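Local coordinates for protein glutamyl-tRNA(Gln) amidotransferase subunit B, mitochondrial (Saccharomyces cerevisiae, PDB 4N0H) that serves as the B subunit of a mitochondrial amidotransferase complex and carries the GatB/GatE catalytic domain, at residues Leu18-Gln23 / Gly208-Asp213; Lys27-Ser32 / Ser165-Ile170. All coordinates share one frame; numbering follows the deposited sequence.

Contact 1. Residues Leu18-Gln23 / Gly208-Asp213; sequences LEIHTQ and GAMRVD
I20 meets both M210 and V212 on one face of two neighbouring antiparallel strands. Its CG2 presses on M210 CE at 3.5 Å, while its CG1 lies beside V212 CG2, the two side chains pointing the same way. Chi1 176° sets M210 CG anti to the backbone N, near I20 CG2; the extended chain beyond then carries CE across that same methyl, the two side chains crossing obliquely, a reach suited to a long, unbranched thioether. L18 adds its CD2 against V212 CG1, and T22 OG1 lies 4.0 Å from M210 CG. Beneath these side chains, paired N-H and C=O groups join E19 to D213 and H21 to R211; H21 N reaches R211 O at 2.8 Å, and R211 N returns to H21 O at the same length. At the intervening non-hydrogen-bonded pairs, I20–V212 and T22–M210, CA-H groups point at carbonyls next to their partners, as M210 CA does at H21 O, 3.2 Å. This is the central part of the mixed sheet of the GatB/GatE catalytic domain, where strand 14-23 lies between 168-174 and 210-218. The face bearing I20 and M210 is packed by helix 181-197 through Y191, I188 and Q192, so apolar residues suit it. The other face is polar: it carries H21 and R211 besides the like charges of E19 OE1 and D213 OD2, 4.3 Å apart. At the far end Q23 N donates to A209 O at 2.7 Å. R211 NE bonds G208 O at 2.9 Å, tying the arginine to the turn before its strand, and R211 NH2 forms a salt bridge with D143. Q23 NE2 hydrogen-bonds the same D143 oxygen, which explains how two donors, NE2 and NH2, can sit side by side.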
# COMPACT_ATOMS: atom_id res chain seq x y z
N LEU B 18 -2.13 -31.71 11.59
CA LEU B 18 -1.97 -31.58 10.15
C LEU B 18 -2.21 -30.14 9.68
O LEU B 18 -3.05 -29.43 10.23
CB LEU B 18 -2.92 -32.52 9.41
CG LEU B 18 -2.75 -34.02 9.65
CD1 LEU B 18 -3.86 -34.79 8.96
CD2 LEU B 18 -1.39 -34.48 9.17
N GLU B 19 -1.45 -29.73 8.67
CA GLU B 19 -1.70 -28.47 7.98
C GLU B 19 -1.96 -28.77 6.52
O GLU B 19 -1.05 -29.20 5.79
CB GLU B 19 -0.51 -27.53 8.14
CG GLU B 19 -0.22 -27.15 9.58
CD GLU B 19 1.08 -26.39 9.74
OE1 GLU B 19 1.69 -26.03 8.71
OE2 GLU B 19 1.48 -26.15 10.90
N ILE B 20 -3.20 -28.57 6.08
CA ILE B 20 -3.61 -28.97 4.74
C ILE B 20 -3.95 -27.79 3.84
O ILE B 20 -4.91 -27.05 4.10
CB ILE B 20 -4.80 -29.94 4.78
CG1 ILE B 20 -4.47 -31.16 5.64
CG2 ILE B 20 -5.18 -30.37 3.37
CD1 ILE B 20 -5.59 -32.18 5.72
N HIS B 21 -3.17 -27.62 2.79
CA HIS B 21 -3.44 -26.59 1.80
C HIS B 21 -4.25 -27.18 0.67
O HIS B 21 -3.94 -28.26 0.16
CB HIS B 21 -2.14 -25.99 1.27
CG HIS B 21 -1.40 -25.17 2.29
ND1 HIS B 21 -0.68 -25.74 3.32
CD2 HIS B 21 -1.28 -23.83 2.44
CE1 HIS B 21 -0.14 -24.78 4.06
NE2 HIS B 21 -0.49 -23.62 3.54
N THR B 22 -5.29 -26.48 0.27
CA THR B 22 -6.21 -26.98 -0.74
C THR B 22 -6.51 -25.91 -1.79
O THR B 22 -6.98 -24.82 -1.47
CB THR B 22 -7.52 -27.45 -0.08
OG1 THR B 22 -7.33 -28.76 0.48
CG2 THR B 22 -8.63 -27.52 -1.10
N GLN B 23 -6.21 -26.23 -3.05
CA GLN B 23 -6.52 -25.33 -4.15
C GLN B 23 -8.02 -25.31 -4.39
O GLN B 23 -8.64 -26.35 -4.58
CB GLN B 23 -5.82 -25.78 -5.44
CG GLN B 23 -4.33 -25.49 -5.48
CD GLN B 23 -3.73 -25.72 -6.86
OE1 GLN B 23 -4.16 -26.61 -7.60
NE2 GLN B 23 -2.73 -24.91 -7.21
N GLY B 208 -1.38 -31.90 -6.64
CA GLY B 208 -0.99 -30.79 -5.80
C GLY B 208 -2.18 -29.91 -5.44
O GLY B 208 -2.03 -28.88 -4.78
N ALA B 209 -3.37 -30.32 -5.87
CA ALA B 209 -4.60 -29.63 -5.51
C ALA B 209 -4.83 -29.68 -4.00
O ALA B 209 -5.57 -28.87 -3.44
CB ALA B 209 -5.78 -30.25 -6.23
N MET B 210 -4.19 -30.65 -3.35
CA MET B 210 -4.17 -30.75 -1.90
C MET B 210 -2.76 -31.09 -1.44
O MET B 210 -2.09 -31.92 -2.05
CB MET B 210 -5.17 -31.80 -1.41
CG MET B 210 -5.17 -32.05 0.08
SD MET B 210 -6.53 -33.12 0.59
CE MET B 210 -6.02 -33.61 2.23
N ARG B 211 -2.30 -30.41 -0.39
CA ARG B 211 -0.94 -30.62 0.11
C ARG B 211 -1.00 -30.74 1.63
O ARG B 211 -1.64 -29.92 2.30
CB ARG B 211 -0.03 -29.45 -0.28
CG ARG B 211 -0.07 -29.11 -1.77
CD ARG B 211 0.34 -27.67 -2.03
NE ARG B 211 -0.12 -27.21 -3.34
CZ ARG B 211 -0.16 -25.94 -3.72
NH1 ARG B 211 0.23 -24.99 -2.88
NH2 ARG B 211 -0.59 -25.61 -4.93
N VAL B 212 -0.33 -31.75 2.17
CA VAL B 212 -0.40 -32.03 3.60
C VAL B 212 0.95 -31.92 4.30
O VAL B 212 1.87 -32.69 4.02
CB VAL B 212 -0.98 -33.43 3.86
CG1 VAL B 212 -1.07 -33.70 5.36
CG2 VAL B 212 -2.33 -33.58 3.20
N ASP B 213 1.07 -30.95 5.20
CA ASP B 213 2.21 -30.88 6.10
C ASP B 213 1.82 -31.49 7.44
O ASP B 213 0.64 -31.52 7.79
CB ASP B 213 2.65 -29.43 6.32
CG ASP B 213 3.18 -28.77 5.06
OD1 ASP B 213 3.68 -29.50 4.17
OD2 ASP B 213 3.09 -27.53 4.96

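Contact 2. Residues Lys27-Ser32 / Ser165-Ile170; sequences KNKLFS and SNVPLI
F31 and N166 bring their flat groups together with ring and amide planes only 11° apart, although the side chains cross at about a right angle. The amide is not stacked on the ring: N166 OD1 sits at the ring's edge, near its plane, 3.7 Å from F31 CD2. One ring face is overlaid toward its rim by CG of L30. The same OD1 accepts the backbone N-H of F31 at 3.1 Å, and also a bond from Q142 NE2. N166 ND2 lies against S32 CB and donates to D53 OD1, so both ends of the amide are held and its rotation is fixed. Chi1 -167° sets N166 CG anti to the backbone N, beside F31 N; asparagine suits this place because its short amide supplies an acceptor and a donor, and because it tolerates the positive phi of 78° found here. The backbone O of N166 takes the N-H of L30 at 2.8 Å in a nearly straight bond. K29 runs extended past this carbonyl and places NZ 2.7 Å from S165 O; the buried ammonium is also bonded by the carbonyls of N163 and H48, and its charge is met by D53. P168 packs its ring on the loop, CB 4.0 Å from L30 CB and CG beside L30 N, the two side chains sliding past each other in opposite directions. The loop 27-32 is thereby pinned to the entry of strand 168-174. L30 goes on to I140 of strand 130-142 and A67 of helix 65-78, while N28 packs on Q124 of the neighbouring subunit F.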
# COMPACT_ATOMS: atom_id res chain seq x y z
N LYS B 27 -13.74 -20.32 -10.61
CA LYS B 27 -13.50 -20.10 -12.03
C LYS B 27 -12.25 -19.25 -12.25
O LYS B 27 -11.42 -19.54 -13.12
CB LYS B 27 -14.71 -19.45 -12.70
CG LYS B 27 -14.57 -19.28 -14.20
CD LYS B 27 -15.84 -18.70 -14.80
CE LYS B 27 -16.24 -17.42 -14.09
NZ LYS B 27 -17.54 -16.88 -14.59
N ASN B 28 -12.11 -18.20 -11.45
CA ASN B 28 -10.99 -17.28 -11.59
C ASN B 28 -10.15 -17.23 -10.32
O ASN B 28 -10.46 -17.90 -9.34
CB ASN B 28 -11.50 -15.89 -11.99
CG ASN B 28 -12.22 -15.92 -13.33
OD1 ASN B 28 -11.86 -16.70 -14.22
ND2 ASN B 28 -13.24 -15.09 -13.47
N LYS B 29 -9.07 -16.44 -10.34
CA LYS B 29 -8.10 -16.44 -9.26
C LYS B 29 -8.55 -15.63 -8.05
O LYS B 29 -9.65 -15.10 -8.03
CB LYS B 29 -6.75 -15.94 -9.75
CG LYS B 29 -6.10 -16.85 -10.79
CD LYS B 29 -4.67 -16.40 -11.03
CE LYS B 29 -4.03 -17.12 -12.20
NZ LYS B 29 -2.61 -16.69 -12.32
N LEU B 30 -7.69 -15.54 -7.04
CA LEU B 30 -8.05 -14.97 -5.74
C LEU B 30 -8.16 -13.43 -5.72
O LEU B 30 -9.17 -12.88 -5.29
CB LEU B 30 -7.07 -15.45 -4.66
CG LEU B 30 -7.40 -15.03 -3.23
CD1 LEU B 30 -8.83 -15.45 -2.88
CD2 LEU B 30 -6.41 -15.64 -2.24
N PHE B 31 -7.12 -12.75 -6.18
CA PHE B 31 -7.13 -11.28 -6.17
C PHE B 31 -7.10 -10.68 -7.57
O PHE B 31 -6.77 -9.51 -7.75
CB PHE B 31 -5.97 -10.76 -5.32
CG PHE B 31 -6.12 -11.07 -3.86
CD1 PHE B 31 -7.07 -10.41 -3.10
CD2 PHE B 31 -5.34 -12.04 -3.25
CE1 PHE B 31 -7.23 -10.70 -1.75
CE2 PHE B 31 -5.50 -12.33 -1.91
CZ PHE B 31 -6.45 -11.67 -1.16
N SER B 32 -7.43 -11.49 -8.57
CA SER B 32 -7.53 -11.06 -9.95
C SER B 32 -8.55 -11.95 -10.63
O SER B 32 -8.75 -13.09 -10.21
CB SER B 32 -6.18 -11.18 -10.65
OG SER B 32 -6.30 -10.92 -12.04
N SER B 165 0.30 -18.66 -9.87
CA SER B 165 0.40 -17.57 -8.91
C SER B 165 -0.97 -16.92 -8.77
O SER B 165 -1.66 -16.71 -9.76
CB SER B 165 1.42 -16.53 -9.36
OG SER B 165 1.68 -15.60 -8.32
N ASN B 166 -1.37 -16.66 -7.52
CA ASN B 166 -2.64 -15.99 -7.21
C ASN B 166 -3.87 -16.91 -7.30
O ASN B 166 -5.01 -16.46 -7.20
CB ASN B 166 -2.80 -14.72 -8.06
CG ASN B 166 -3.91 -13.83 -7.58
OD1 ASN B 166 -4.16 -13.72 -6.38
ND2 ASN B 166 -4.58 -13.18 -8.51
N VAL B 167 -3.63 -18.21 -7.49
CA VAL B 167 -4.70 -19.21 -7.37
C VAL B 167 -5.15 -19.27 -5.90
O VAL B 167 -4.32 -19.21 -5.00
CB VAL B 167 -4.20 -20.59 -7.86
CG1 VAL B 167 -5.10 -21.74 -7.37
CG2 VAL B 167 -4.07 -20.61 -9.39
N PRO B 168 -6.47 -19.37 -5.66
CA PRO B 168 -6.93 -19.37 -4.26
C PRO B 168 -6.65 -20.68 -3.54
O PRO B 168 -6.84 -21.76 -4.11
CB PRO B 168 -8.45 -19.17 -4.38
CG PRO B 168 -8.73 -18.91 -5.83
CD PRO B 168 -7.59 -19.47 -6.61
N LEU B 169 -6.19 -20.58 -2.30
CA LEU B 169 -5.99 -21.73 -1.43
C LEU B 169 -6.79 -21.54 -0.15
O LEU B 169 -7.03 -20.40 0.27
CB LEU B 169 -4.51 -21.88 -1.06
CG LEU B 169 -3.47 -22.01 -2.16
CD1 LEU B 169 -2.06 -21.98 -1.58
CD2 LEU B 169 -3.70 -23.29 -2.92
N ILE B 170 -7.20 -22.64 0.46
CA ILE B 170 -7.61 -22.61 1.85
C ILE B 170 -6.67 -23.48 2.67
O ILE B 170 -6.43 -24.64 2.32
CB ILE B 170 -9.06 -23.08 2.05
CG1 ILE B 170 -10.04 -22.05 1.49
CG2 ILE B 170 -9.35 -23.30 3.53
CD1 ILE B 170 -11.49 -22.35 1.83

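In the fold
Contact 1 lies near the centre of the chain and contact 2 farther out, their centres about 15 Å apart, yet they share one sheet: strand 14-23 of contact 1 pairs with strand 168-174 of contact 2, where T22 O and I170 N probably hydrogen-bond. Contact 1 joins two strands by regular backbone pairing, with an apolar face against a helix and a polar, partly exposed one. Contact 2, wholly buried, secures an irregular loop by one backbone bond together with side-chain amide and ammonium groups, and lies within reach of subunit F. Along the chain, contact 2 is nested inside the loop that contact 1 closes. Q23, packing on L169 and V167, bridges the two.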